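Local coordinates for Lmo2184 protein (Listeria monocytogenes serovar 1/2a, PDB 5JOQ) that probably binds haem as the membrane-anchored, substrate-binding lipoprotein of an ABC transporter for iron uptake, at residues L180-A186 with Q204-A210; Y187-L191 with F268-S273; T213-Q217 with I248-F252. All coordinates share one frame; numbering follows the deposited sequence. Where two conformers were deposited one is given.

Interaction 1 (L180-A186 with Q204-A210); sequences LVVTEHA and QKVEYLA
Thr183 meets the 204-210 segment with every atom of its side chain, and so illustrates how one small residue can finish a strand pair. Its CB lies 3.5 Å from Val206 O. From there OG1 takes the position between the backbone N and the carbonyl carbon (chi1 74°), where it donates to Val206 O at 2.7 Å, on a lone pair of that carbonyl. The same OG1 accepts from His185 N, which makes an ST turn, so the hydroxyl is gripped from both segments. The other branch, CG2, lies 3.3 Å from Val206 O and also approaches Gln204 CB, at 4.1 Å. The backbone of Thr183 contributes as well: its N-H bonds to Glu207 O (3.1 Å).

On the strand side of Thr183, strands 180-182 and 208-210 pair antiparallel in the mixed sheet of the C-terminal lobe. Val181 and Leu209 form the hydrogen-bonded pair, exchanging both N-H...O bonds and resting their CB atoms together on one face. Val182 and Tyr208 occupy the other face as a non-hydrogen-bonded pair; here Val182 CG2 comes to the edge of the phenol ring, 4.1 Å from Tyr208 CD1.

Beyond the strand, a type I turn from Thr183 to Ala186 swings His185 across to Gln204. His185 NE2 donates to Gln204 O at 2.9 Å, in the plane of the imidazole but well above the plane of the carbonyl. Glu184 CG covers one face of that imidazole, and two waters link Glu184 OE2 to the backbone of Gln204.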
ATOM      1  N   LEU A 180      -5.395  -9.073 -13.766  1.00 11.33           N
ATOM      2  CA  LEU A 180      -4.896  -9.501 -15.069  1.00 14.13           C
ATOM      3  C   LEU A 180      -4.560 -10.991 -15.045  1.00 14.18           C
ATOM      4  O   LEU A 180      -4.058 -11.505 -14.048  1.00 13.20           O
ATOM      5  CB  LEU A 180      -3.621  -8.739 -15.437  1.00 10.92           C
ATOM      6  CG  LEU A 180      -3.849  -7.235 -15.675  1.00 16.74           C
ATOM      7  CD1 LEU A 180      -2.510  -6.528 -15.796  1.00 13.90           C
ATOM      8  CD2 LEU A 180      -4.635  -7.035 -16.965  1.00 21.40           C
ATOM      9  N   VAL A 181      -4.775 -11.662 -16.182  1.00 13.86           N
ATOM     10  CA  VAL A 181      -4.296 -13.034 -16.358  1.00 12.70           C
ATOM     11  C   VAL A 181      -2.842 -12.997 -16.815  1.00 10.92           C
ATOM     12  O   VAL A 181      -2.502 -12.261 -17.746  1.00 11.69           O
ATOM     13  CB  VAL A 181      -5.171 -13.769 -17.372  1.00 13.59           C
ATOM     14  CG1 VAL A 181      -4.631 -15.178 -17.591  1.00 17.21           C
ATOM     15  CG2 VAL A 181      -6.602 -13.829 -16.845  1.00 14.12           C
ATOM     16  N   VAL A 182      -1.980 -13.762 -16.153  1.00  8.41           N
ATOM     17  CA  VAL A 182      -0.539 -13.760 -16.445  1.00 11.13           C
ATOM     18  C   VAL A 182      -0.245 -14.969 -17.329  1.00 11.69           C
ATOM     19  O   VAL A 182      -0.599 -16.102 -16.968  1.00 11.47           O
ATOM     20  CB  VAL A 182       0.305 -13.805 -15.154  1.00 10.62           C
ATOM     21  CG1 VAL A 182       1.772 -13.718 -15.481  1.00 10.33           C
ATOM     22  CG2 VAL A 182      -0.070 -12.637 -14.171  1.00  9.45           C
ATOM     23  N   THR A 183       0.376 -14.734 -18.492  1.00 10.64           N
ATOM     24  CA  THR A 183       0.708 -15.825 -19.395  1.00  9.99           C
ATOM     25  C   THR A 183       2.127 -16.343 -19.158  1.00 11.60           C
ATOM     26  O   THR A 183       2.899 -15.788 -18.380  1.00 11.52           O
ATOM     27  CB  THR A 183       0.601 -15.385 -20.850  1.00 11.43           C
ATOM     28  OG1 THR A 183       1.735 -14.546 -21.165  1.00 11.33           O
ATOM     29  CG2 THR A 183      -0.737 -14.615 -21.100  1.00 12.42           C
ATOM     30  N   GLU A 184       2.495 -17.386 -19.919  1.00  9.90           N
ATOM     31  CA  GLU A 184       3.856 -17.911 -19.908  1.00  9.85           C
ATOM     32  C   GLU A 184       4.884 -16.859 -20.314  1.00 11.23           C
ATOM     33  O   GLU A 184       6.080 -17.045 -20.048  1.00 11.54           O
ATOM     34  CB  GLU A 184       3.971 -19.107 -20.888  1.00 13.37           C
ATOM     35  CG  GLU A 184       3.812 -18.675 -22.355  1.00 19.14           C
ATOM     36  CD  GLU A 184       3.727 -19.852 -23.330  1.00 30.50           C
ATOM     37  OE1 GLU A 184       4.462 -20.847 -23.070  1.00 27.91           O
ATOM     38  OE2 GLU A 184       2.935 -19.766 -24.327  1.00 32.26           O
ATOM     39  N   HIS A 185       4.456 -15.770 -20.966  1.00  9.92           N
ATOM     40  CA  HIS A 185       5.432 -14.785 -21.454  1.00 10.94           C
ATOM     41  C   HIS A 185       5.897 -13.802 -20.396  1.00 11.97           C
ATOM     42  O   HIS A 185       6.820 -13.004 -20.673  1.00 10.90           O
ATOM     43  CB  HIS A 185       4.882 -13.991 -22.656  1.00 11.99           C
ATOM     44  CG  HIS A 185       4.432 -14.874 -23.776  1.00 13.26           C
ATOM     45  ND1 HIS A 185       5.294 -15.709 -24.456  1.00 15.83           N
ATOM     46  CD2 HIS A 185       3.209 -15.078 -24.312  1.00 12.09           C
ATOM     47  CE1 HIS A 185       4.619 -16.393 -25.366  1.00 14.20           C
ATOM     48  NE2 HIS A 185       3.351 -16.013 -25.311  1.00 14.64           N
ATOM     49  N   ALA A 186       5.299 -13.820 -19.212  1.00 14.43           N
ATOM     50  CA  ALA A 186       5.746 -13.004 -18.092  1.00 13.47           C
ATOM     51  C   ALA A 186       6.510 -13.871 -17.097  1.00 12.71           C
ATOM     52  O   ALA A 186       6.398 -15.096 -17.108  1.00 10.72           O
ATOM     53  CB  ALA A 186       4.550 -12.325 -17.392  1.00 10.50           C
ATOM     54  N   GLN A 204      -1.026 -17.471 -26.540  1.00 26.78           N
ATOM     55  CA  GLN A 204      -1.229 -16.048 -26.411  1.00 24.84           C
ATOM     56  C   GLN A 204       0.064 -15.409 -26.871  1.00 28.53           C
ATOM     57  O   GLN A 204       1.096 -16.103 -27.053  1.00 38.55           O
ATOM     58  CB  GLN A 204      -1.460 -15.631 -24.988  1.00 29.58           C
ATOM     59  CG  GLN A 204      -2.746 -16.123 -24.406  1.00 32.72           C
ATOM     60  CD  GLN A 204      -3.915 -15.908 -25.316  1.00 31.88           C
ATOM     61  OE1 GLN A 204      -4.211 -14.804 -25.708  1.00 33.71           O
ATOM     62  NE2 GLN A 204      -4.569 -16.977 -25.673  1.00 35.95           N
ATOM     63  N   LYS A 205       0.006 -14.117 -27.124  1.00 19.79           N
ATOM     64  CA  LYS A 205       1.196 -13.415 -27.542  1.00 18.52           C
ATOM     65  C   LYS A 205       1.595 -12.286 -26.592  1.00 20.36           C
ATOM     66  O   LYS A 205       2.601 -11.661 -26.786  1.00 25.90           O
ATOM     67  CB  LYS A 205       1.067 -12.909 -28.970  1.00 20.29           C
ATOM     68  CG  LYS A 205       0.104 -11.763 -29.139  1.00 23.65           C
ATOM     69  CD  LYS A 205       0.262 -11.100 -30.491  1.00 29.87           C
ATOM     70  CE  LYS A 205      -0.303 -11.930 -31.619  1.00 36.77           C
ATOM     71  NZ  LYS A 205      -0.224 -11.215 -32.928  1.00 43.18           N
ATOM     72  N   VAL A 206       0.799 -12.040 -25.570  1.00 15.50           N
ATOM     73  CA  VAL A 206       1.064 -10.975 -24.637  1.00 14.23           C
ATOM     74  C   VAL A 206       1.393 -11.506 -23.262  1.00 14.25           C
ATOM     75  O   VAL A 206       1.092 -12.624 -22.944  1.00 10.63           O
ATOM     76  CB  VAL A 206      -0.141 -10.033 -24.469  1.00 16.01           C
ATOM     77  CG1 VAL A 206      -0.460  -9.313 -25.760  1.00 21.85           C
ATOM     78  CG2 VAL A 206      -1.345 -10.789 -23.961  1.00 17.81           C
ATOM     79  N   GLU A 207       2.027 -10.664 -22.469  1.00 10.25           N
ATOM     80  CA  GLU A 207       2.377 -10.998 -21.084  1.00 13.81           C
ATOM     81  C   GLU A 207       1.161 -10.996 -20.149  1.00 13.38           C
ATOM     82  O   GLU A 207       1.055 -11.853 -19.248  1.00  9.07           O
ATOM     83  CB  GLU A 207       3.413  -9.988 -20.575  1.00 12.18           C
ATOM     84  CG  GLU A 207       4.777 -10.081 -21.262  1.00 11.87           C
ATOM     85  CD  GLU A 207       5.683  -8.883 -20.938  1.00 16.47           C
ATOM     86  OE1 GLU A 207       5.366  -8.123 -19.998  1.00 17.73           O
ATOM     87  OE2 GLU A 207       6.709  -8.692 -21.605  1.00 16.62           O
ATOM     88  N   TYR A 208       0.257 -10.017 -20.309  1.00 10.53           N
ATOM     89  CA  TYR A 208      -0.894  -9.854 -19.405  1.00 10.84           C
ATOM     90  C   TYR A 208      -2.157  -9.671 -20.230  1.00 14.80           C
ATOM     91  O   TYR A 208      -2.164  -8.918 -21.217  1.00 12.28           O
ATOM     92  CB  TYR A 208      -0.727  -8.643 -18.450  1.00 10.04           C
ATOM     93  CG  TYR A 208       0.591  -8.680 -17.728  1.00 11.70           C
ATOM     94  CD1 TYR A 208       0.846  -9.656 -16.765  1.00 13.40           C
ATOM     95  CD2 TYR A 208       1.587  -7.757 -18.022  1.00 13.73           C
ATOM     96  CE1 TYR A 208       2.080  -9.727 -16.138  1.00 14.37           C
ATOM     97  CE2 TYR A 208       2.821  -7.825 -17.405  1.00 15.72           C
ATOM     98  CZ  TYR A 208       3.047  -8.814 -16.450  1.00 17.14           C
ATOM     99  OH  TYR A 208       4.278  -8.860 -15.852  1.00 21.17           O
ATOM    100  N   LEU A 209      -3.206 -10.400 -19.861  0.54 13.97           N
ATOM    101  CA  LEU A 209      -4.500 -10.344 -20.529  0.54 15.90           C
ATOM    102  C   LEU A 209      -5.560  -9.826 -19.572  0.54 14.73           C
ATOM    103  O   LEU A 209      -5.501 -10.060 -18.359  0.54 14.51           O
ATOM    104  CB  LEU A 209      -4.959 -11.746 -21.009  0.54 17.69           C
ATOM    105  CG  LEU A 209      -4.121 -12.443 -22.057  0.54 18.90           C
ATOM    106  CD1 LEU A 209      -4.349 -13.932 -21.994  0.54 20.38           C
ATOM    107  CD2 LEU A 209      -4.526 -11.902 -23.411  0.54 20.61           C
ATOM    108  N   ALA A 210      -6.573  -9.189 -20.135  1.00 12.21           N
ATOM    109  CA  ALA A 210      -7.778  -8.912 -19.364  1.00 13.21           C
ATOM    110  C   ALA A 210      -8.465 -10.236 -19.023  1.00 14.68           C
ATOM    111  O   ALA A 210      -8.428 -11.187 -19.799  1.00 12.54           O
ATOM    112  CB  ALA A 210      -8.722  -8.008 -20.163  1.00 18.91           C
TER
HETATM  113  O   HOH W   1       0.494 -17.888 -24.160  1.00 17.22           O
HETATM  114  O   HOH W   2       2.497 -18.630 -27.359  1.00 26.41           O
HETATM  115  O   HOH W   3       8.017 -11.177 -22.644  1.00 27.32           O

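Interaction 2 (Y187-L191 with F268-S273); sequences YIGDL and FGMTAS
Met270 O is gripped by two waters, which bridge it to the first-turn amides of helix 187-194. One water accepts from Tyr187 N and the other from Ile188 N at 3.1 Å, and the latter donates to Met270 O at 2.8 Å. Amides at a helix start lack partners within the helix, and here solvent hands them to a carbonyl of a distant loop.

Apart from these water bridges the side-chain contact is mostly apolar. With CG anti to the backbone N (chi1 166°), the Tyr187 ring reaches into the 268-273 segment, and Ala272 CA sits over the centre of one face in a CH-pi contact, 3.5 Å from the ring centroid and only 6° off its normal. Leu191 CG of the same helix covers the opposite face, while Gly269 O lies in plane at the ring edge, 3.4 Å from Tyr187 CD2. Ile188 CD1 touches Gly269 O and Phe268 CB; next to it, Leu191 CD1 meets the edge of the Phe268 ring at CD1, 3.7 Å away.

Phe268 also packs on helix 276-288, and Tyr187 on Ile123 of helix 123-136. Helix start and loop thus meet near the centre of the chain, between the two lobes of a periplasmic-binding-protein fold.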
ATOM      1  N   TYR A 187       7.259 -13.212 -16.201  1.00  9.33           N
ATOM      2  CA  TYR A 187       8.180 -13.949 -15.329  1.00 11.56           C
ATOM      3  C   TYR A 187       7.453 -14.937 -14.412  1.00 10.80           C
ATOM      4  O   TYR A 187       7.897 -16.079 -14.239  1.00 11.17           O
ATOM      5  CB  TYR A 187       8.999 -12.954 -14.507  1.00 11.49           C
ATOM      6  CG  TYR A 187       9.745 -13.575 -13.318  1.00 12.77           C
ATOM      7  CD1 TYR A 187      10.734 -14.555 -13.517  1.00 13.84           C
ATOM      8  CD2 TYR A 187       9.480 -13.157 -12.016  1.00 12.57           C
ATOM      9  CE1 TYR A 187      11.437 -15.115 -12.451  1.00 11.56           C
ATOM     10  CE2 TYR A 187      10.178 -13.696 -10.938  1.00 10.90           C
ATOM     11  CZ  TYR A 187      11.160 -14.660 -11.164  1.00 12.23           C
ATOM     12  OH  TYR A 187      11.845 -15.188 -10.109  1.00 15.70           O
ATOM     13  N   ILE A 188       6.351 -14.514 -13.787  1.00 10.65           N
ATOM     14  CA  ILE A 188       5.657 -15.462 -12.920  1.00  9.67           C
ATOM     15  C   ILE A 188       5.099 -16.610 -13.754  1.00 12.13           C
ATOM     16  O   ILE A 188       5.068 -17.752 -13.296  1.00 11.11           O
ATOM     17  CB  ILE A 188       4.531 -14.791 -12.111  1.00 11.05           C
ATOM     18  CG1 ILE A 188       5.070 -13.652 -11.229  1.00 16.81           C
ATOM     19  CG2 ILE A 188       3.760 -15.858 -11.254  1.00 10.98           C
ATOM     20  CD1 ILE A 188       5.997 -14.107 -10.174  1.00 17.27           C
ATOM     21  N   GLY A 189       4.653 -16.344 -14.984  1.00 10.99           N
ATOM     22  CA  GLY A 189       4.291 -17.447 -15.884  1.00  9.03           C
ATOM     23  C   GLY A 189       5.455 -18.381 -16.184  1.00  9.51           C
ATOM     24  O   GLY A 189       5.277 -19.607 -16.306  1.00 10.99           O
ATOM     25  N   ASP A 190       6.657 -17.815 -16.339  1.00 11.28           N
ATOM     26  CA  ASP A 190       7.840 -18.645 -16.553  1.00 12.09           C
ATOM     27  C   ASP A 190       8.113 -19.549 -15.344  1.00 13.79           C
ATOM     28  O   ASP A 190       8.489 -20.716 -15.501  1.00 11.03           O
ATOM     29  CB  ASP A 190       9.049 -17.750 -16.848  1.00 10.52           C
ATOM     30  CG  ASP A 190      10.201 -18.515 -17.446  1.00 13.75           C
ATOM     31  OD1 ASP A 190       9.948 -19.318 -18.375  1.00 12.00           O
ATOM     32  OD2 ASP A 190      11.346 -18.344 -17.001  1.00 14.44           O
ATOM     33  N   LEU A 191       7.937 -19.028 -14.121  1.00 11.51           N
ATOM     34  CA  LEU A 191       8.153 -19.873 -12.937  1.00 13.00           C
ATOM     35  C   LEU A 191       7.176 -21.038 -12.911  1.00 11.81           C
ATOM     36  O   LEU A 191       7.561 -22.179 -12.618  1.00 11.82           O
ATOM     37  CB  LEU A 191       8.008 -19.046 -11.647  1.00 10.26           C
ATOM     38  CG  LEU A 191       9.038 -17.938 -11.437  1.00 11.76           C
ATOM     39  CD1 LEU A 191       8.612 -17.180 -10.168  1.00 12.00           C
ATOM     40  CD2 LEU A 191      10.404 -18.593 -11.160  1.00 13.51           C
ATOM     41  N   PHE A 268       8.242 -13.042  -5.002  1.00 16.17           N
ATOM     42  CA  PHE A 268       7.752 -13.154  -6.380  1.00 15.00           C
ATOM     43  C   PHE A 268       7.509 -11.744  -6.951  1.00 18.07           C
ATOM     44  O   PHE A 268       6.405 -11.200  -6.845  1.00 16.12           O
ATOM     45  CB  PHE A 268       6.443 -13.964  -6.410  1.00 13.81           C
ATOM     46  CG  PHE A 268       6.619 -15.418  -6.034  1.00 14.39           C
ATOM     47  CD1 PHE A 268       6.907 -16.361  -7.009  1.00 12.83           C
ATOM     48  CD2 PHE A 268       6.460 -15.828  -4.723  1.00 14.21           C
ATOM     49  CE1 PHE A 268       7.070 -17.709  -6.680  1.00 13.49           C
ATOM     50  CE2 PHE A 268       6.615 -17.189  -4.367  1.00 16.18           C
ATOM     51  CZ  PHE A 268       6.935 -18.116  -5.355  1.00 13.02           C
ATOM     52  N   GLY A 269       8.511 -11.165  -7.579  1.00 17.11           N
ATOM     53  CA  GLY A 269       8.297  -9.881  -8.218  1.00 15.41           C
ATOM     54  C   GLY A 269       7.699 -10.019  -9.616  1.00 15.62           C
ATOM     55  O   GLY A 269       7.559 -11.121 -10.141  1.00 14.55           O
ATOM     56  N   MET A 270       7.363  -8.870 -10.222  1.00 12.84           N
ATOM     57  CA  MET A 270       6.777  -8.880 -11.561  1.00 12.94           C
ATOM     58  C   MET A 270       7.785  -9.352 -12.610  1.00 12.42           C
ATOM     59  O   MET A 270       7.386  -9.932 -13.628  1.00 13.05           O
ATOM     60  CB  MET A 270       6.271  -7.484 -11.934  1.00 18.74           C
ATOM     61  CG  MET A 270       5.059  -7.519 -12.852  1.00 25.08           C
ATOM     62  SD  MET A 270       4.309  -5.868 -13.090  1.00 33.98           S
ATOM     63  CE  MET A 270       5.390  -5.312 -14.416  1.00 19.79           C
ATOM     64  N   THR A 271       9.065  -9.068 -12.408  1.00 12.69           N
ATOM     65  CA  THR A 271      10.103  -9.501 -13.338  1.00 14.74           C
ATOM     66  C   THR A 271      11.208 -10.227 -12.577  1.00 17.37           C
ATOM     67  O   THR A 271      11.251 -10.207 -11.337  1.00 11.58           O
ATOM     68  CB  THR A 271      10.673  -8.326 -14.137  1.00 14.58           C
ATOM     69  OG1 THR A 271      11.128  -7.299 -13.244  1.00 15.67           O
ATOM     70  CG2 THR A 271       9.602  -7.762 -15.079  1.00 15.78           C
ATOM     71  N   ALA A 272      12.111 -10.865 -13.346  1.00 12.38           N
ATOM     72  CA  ALA A 272      13.055 -11.837 -12.808  1.00 13.22           C
ATOM     73  C   ALA A 272      14.111 -11.155 -11.950  1.00 15.93           C
ATOM     74  O   ALA A 272      14.442  -9.989 -12.165  1.00 17.01           O
ATOM     75  CB  ALA A 272      13.758 -12.602 -13.968  1.00 11.48           C
ATOM     76  N   SER A 273      14.707 -11.938 -11.071  1.00 13.21           N
ATOM     77  CA  SER A 273      15.814 -11.550 -10.214  1.00 15.67           C
ATOM     78  C   SER A 273      16.587 -12.784  -9.739  1.00 13.07           C
ATOM     79  O   SER A 273      16.234 -13.894 -10.048  1.00 15.75           O
ATOM     80  CB  SER A 273      15.340 -10.719  -9.028  1.00 20.17           C
ATOM     81  OG  SER A 273      14.714 -11.513  -8.075  1.00 20.45           O
TER
HETATM   82  O   HOH W   4       7.666 -10.321 -16.457  1.00  9.42           O
HETATM   83  O   HOH W   5       5.140 -11.645 -13.885  1.00 14.56           O

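Interaction 3 (T213-Q217 with I248-F252); sequences TEYLQ and IWKHF
Gln217 lays its backbone on the ring of Phe252, and this is the tight part of a contact between helix 213-219 and the turn that leads from helix 247-250 to Phe252, the N-cap of helix 253-256. Gln217 CA stands over the face, 3.7 Å from the ring centroid, while Gln217 N comes within 3.2 Å of Phe252 CZ. Because CG is anti to the backbone N (chi1 -176°), the extended side chain of Gln217 continues across the ring, its CB 3.5 Å from Phe252 CE1 and its amide plane turned 71° from the ring plane. Leu216 CB closes the edge of the same ring near CZ. A second apolar patch lies one turn earlier: Thr213 CG2 is placed over the face of the six-membered ring of Trp249, 3.6 Å from CH2, and also touches Ile248 CG2.

The polar side is looser, for water spans what direct bonds do not. One water lies between Thr213 OG1 and Ile248 O, to which it donates at 3.0 Å. Another donates to Gln217 OE1 and accepts from His251 N at 2.8 Å, holding the glutamine amide alongside His251 without a direct bond to it.

Inward, Leu216, Trp249 and Phe252 all pack on Leu170, and Trp249 stacks on Phe243 of helix 233-245. Helix 213-219 and the segment joining helices 247-250 and 253-256 are thereby tied to each other and to strand 168-173 of the mixed sheet.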
ATOM      1  N   THR A 213     -13.647 -14.101 -17.153  1.00 13.58           N
ATOM      2  CA  THR A 213     -13.805 -15.005 -15.995  1.00 14.19           C
ATOM      3  C   THR A 213     -14.722 -16.191 -16.279  1.00 14.39           C
ATOM      4  O   THR A 213     -14.486 -17.289 -15.748  1.00 14.34           O
ATOM      5  CB  THR A 213     -14.314 -14.244 -14.781  1.00 13.90           C
ATOM      6  OG1 THR A 213     -15.543 -13.595 -15.117  1.00 14.18           O
ATOM      7  CG2 THR A 213     -13.277 -13.201 -14.395  1.00 15.89           C
ATOM      8  N   GLU A 214     -15.751 -16.011 -17.102  1.00 14.22           N
ATOM      9  CA  GLU A 214     -16.618 -17.143 -17.425  1.00 16.56           C
ATOM     10  C   GLU A 214     -15.855 -18.202 -18.197  1.00 18.70           C
ATOM     11  O   GLU A 214     -16.046 -19.401 -17.968  1.00 13.57           O
ATOM     12  CB  GLU A 214     -17.822 -16.693 -18.240  1.00 15.88           C
ATOM     13  CG  GLU A 214     -18.695 -15.641 -17.508  1.00 16.64           C
ATOM     14  CD  GLU A 214     -18.331 -14.217 -17.981  1.00 21.90           C
ATOM     15  OE1 GLU A 214     -17.222 -14.021 -18.545  1.00 20.59           O
ATOM     16  OE2 GLU A 214     -19.167 -13.318 -17.805  1.00 22.33           O
ATOM     17  N   TYR A 215     -15.001 -17.774 -19.129  1.00 13.16           N
ATOM     18  CA  TYR A 215     -14.120 -18.717 -19.815  1.00 14.94           C
ATOM     19  C   TYR A 215     -13.204 -19.418 -18.819  1.00 12.38           C
ATOM     20  O   TYR A 215     -13.012 -20.649 -18.866  1.00 12.92           O
ATOM     21  CB  TYR A 215     -13.291 -17.966 -20.888  1.00 15.47           C
ATOM     22  CG  TYR A 215     -12.144 -18.820 -21.403  1.00 18.44           C
ATOM     23  CD1 TYR A 215     -12.355 -19.809 -22.360  1.00 23.25           C
ATOM     24  CD2 TYR A 215     -10.879 -18.694 -20.872  1.00 24.50           C
ATOM     25  CE1 TYR A 215     -11.291 -20.625 -22.810  1.00 28.79           C
ATOM     26  CE2 TYR A 215      -9.816 -19.506 -21.317  1.00 30.85           C
ATOM     27  CZ  TYR A 215     -10.032 -20.468 -22.273  1.00 33.51           C
ATOM     28  OH  TYR A 215      -8.965 -21.261 -22.695  1.00 43.14           O
ATOM     29  N   LEU A 216     -12.611 -18.641 -17.907  1.00 13.43           N
ATOM     30  CA  LEU A 216     -11.663 -19.220 -16.951  1.00 13.24           C
ATOM     31  C   LEU A 216     -12.363 -20.204 -16.022  1.00 12.87           C
ATOM     32  O   LEU A 216     -11.808 -21.261 -15.688  1.00 13.73           O
ATOM     33  CB  LEU A 216     -10.985 -18.113 -16.147  1.00 10.61           C
ATOM     34  CG  LEU A 216     -10.058 -17.174 -16.977  1.00 15.45           C
ATOM     35  CD1 LEU A 216      -9.624 -15.986 -16.137  1.00 13.49           C
ATOM     36  CD2 LEU A 216      -8.781 -17.921 -17.479  1.00 14.05           C
ATOM     37  N   GLN A 217     -13.587 -19.887 -15.609  1.00 11.85           N
ATOM     38  CA  GLN A 217     -14.323 -20.824 -14.757  1.00 12.24           C
ATOM     39  C   GLN A 217     -14.556 -22.147 -15.475  1.00 15.56           C
ATOM     40  O   GLN A 217     -14.453 -23.228 -14.877  1.00 18.78           O
ATOM     41  CB  GLN A 217     -15.658 -20.208 -14.325  1.00 12.72           C
ATOM     42  CG  GLN A 217     -16.424 -21.145 -13.332  1.00 13.19           C
ATOM     43  CD  GLN A 217     -17.724 -20.510 -12.814  1.00 14.34           C
ATOM     44  OE1 GLN A 217     -17.702 -19.390 -12.322  1.00 16.41           O
ATOM     45  NE2 GLN A 217     -18.838 -21.207 -12.949  1.00 14.58           N
ATOM     46  N   ILE A 248     -18.049 -13.746  -8.963  1.00 16.88           N
ATOM     47  CA  ILE A 248     -17.165 -13.849 -10.093  1.00 17.95           C
ATOM     48  C   ILE A 248     -16.177 -15.012  -9.973  1.00 16.30           C
ATOM     49  O   ILE A 248     -15.870 -15.605 -10.957  1.00 20.68           O
ATOM     50  CB  ILE A 248     -16.359 -12.540 -10.282  1.00 22.29           C
ATOM     51  CG1 ILE A 248     -17.297 -11.343 -10.451  1.00 32.69           C
ATOM     52  CG2 ILE A 248     -15.425 -12.623 -11.466  1.00 21.92           C
ATOM     53  CD1 ILE A 248     -18.188 -11.486 -11.646  1.00 39.48           C
ATOM     54  N   TRP A 249     -15.655 -15.289  -8.787  1.00 13.94           N
ATOM     55  CA  TRP A 249     -14.663 -16.341  -8.587  1.00 15.20           C
ATOM     56  C   TRP A 249     -15.019 -17.526  -7.688  1.00 15.68           C
ATOM     57  O   TRP A 249     -14.419 -18.590  -7.789  1.00 17.50           O
ATOM     58  CB  TRP A 249     -13.405 -15.706  -7.971  1.00 15.84           C
ATOM     59  CG  TRP A 249     -12.805 -14.569  -8.731  1.00 15.26           C
ATOM     60  CD1 TRP A 249     -12.885 -13.262  -8.426  1.00 16.66           C
ATOM     61  CD2 TRP A 249     -12.033 -14.655  -9.924  1.00 16.30           C
ATOM     62  NE1 TRP A 249     -12.218 -12.516  -9.342  1.00 17.90           N
ATOM     63  CE2 TRP A 249     -11.687 -13.349 -10.284  1.00 18.19           C
ATOM     64  CE3 TRP A 249     -11.618 -15.707 -10.732  1.00 15.50           C
ATOM     65  CZ2 TRP A 249     -10.944 -13.067 -11.407  1.00 19.06           C
ATOM     66  CZ3 TRP A 249     -10.885 -15.430 -11.841  1.00 15.35           C
ATOM     67  CH2 TRP A 249     -10.542 -14.118 -12.171  1.00 17.28           C
ATOM     68  N   LYS A 250     -15.987 -17.321  -6.809  1.00 12.99           N
ATOM     69  CA  LYS A 250     -16.340 -18.300  -5.801  1.00 14.77           C
ATOM     70  C   LYS A 250     -16.844 -19.642  -6.265  1.00 14.28           C
ATOM     71  O   LYS A 250     -16.818 -20.579  -5.530  1.00 14.92           O
ATOM     72  CB  LYS A 250     -17.200 -17.726  -4.688  1.00 17.78           C
ATOM     73  CG  LYS A 250     -18.664 -17.586  -4.987  1.00 20.47           C
ATOM     74  CD  LYS A 250     -19.364 -17.193  -3.705  1.00 23.86           C
ATOM     75  CE  LYS A 250     -20.846 -17.047  -3.874  1.00 33.04           C
ATOM     76  NZ  LYS A 250     -21.486 -17.023  -2.535  1.00 37.06           N
ATOM     77  N   HIS A 251     -17.334 -19.722  -7.475  1.00 14.47           N
ATOM     78  CA  HIS A 251     -17.769 -21.033  -7.959  1.00 15.96           C
ATOM     79  C   HIS A 251     -16.668 -21.780  -8.722  1.00 19.20           C
ATOM     80  O   HIS A 251     -16.906 -22.905  -9.178  1.00 17.16           O
ATOM     81  CB  HIS A 251     -19.033 -20.883  -8.795  1.00 17.25           C
ATOM     82  CG  HIS A 251     -20.112 -20.111  -8.077  1.00 19.11           C
ATOM     83  ND1 HIS A 251     -20.953 -20.699  -7.154  1.00 19.42           N
ATOM     84  CD2 HIS A 251     -20.444 -18.799  -8.105  1.00 19.55           C
ATOM     85  CE1 HIS A 251     -21.764 -19.786  -6.654  1.00 19.47           C
ATOM     86  NE2 HIS A 251     -21.477 -18.623  -7.218  1.00 20.46           N
ATOM     87  N   PHE A 252     -15.458 -21.221  -8.811  1.00 18.14           N
ATOM     88  CA  PHE A 252     -14.314 -22.013  -9.287  1.00 14.60           C
ATOM     89  C   PHE A 252     -14.036 -23.173  -8.335  1.00 17.87           C
ATOM     90  O   PHE A 252     -13.975 -22.984  -7.119  1.00 16.73           O
ATOM     91  CB  PHE A 252     -13.050 -21.170  -9.361  1.00 12.10           C
ATOM     92  CG  PHE A 252     -12.967 -20.265 -10.570  1.00 14.64           C
ATOM     93  CD1 PHE A 252     -13.921 -19.277 -10.781  1.00 12.16           C
ATOM     94  CD2 PHE A 252     -11.890 -20.377 -11.450  1.00 12.77           C
ATOM     95  CE1 PHE A 252     -13.830 -18.415 -11.892  1.00 13.96           C
ATOM     96  CE2 PHE A 252     -11.770 -19.522 -12.567  1.00 13.75           C
ATOM     97  CZ  PHE A 252     -12.733 -18.540 -12.787  1.00 13.08           C
TER
HETATM   98  O   HOH W   6     -17.115 -15.219 -13.629  1.00 21.28           O
HETATM   99  O   HOH W   7     -17.365 -18.116  -9.788  1.00 15.24           O

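How the interactions relate
The three contacts are grouped around one mixed sheet. Interactions 1 and 2 have centres about 12 Å apart and touch where Tyr208 OH meets Met270 CG at 3.4 Å; they cross along the chain, the order being 180-186, 187-191, 204-210, 268-273. Interaction 3 lies about 18 Å from interaction 1, centre to centre, and comes after it in sequence, helix 213-219 following strand 208-210; Val181 CG2 and Leu216 CD1 join them. Both its segments, 213-217 and 248-252, fall between those of interaction 2, yet these two contacts stay about 13 Å apart at their nearest atoms. Strand 168-173 touches all three, linking the outlying helices of one lobe to the central loop between lobes.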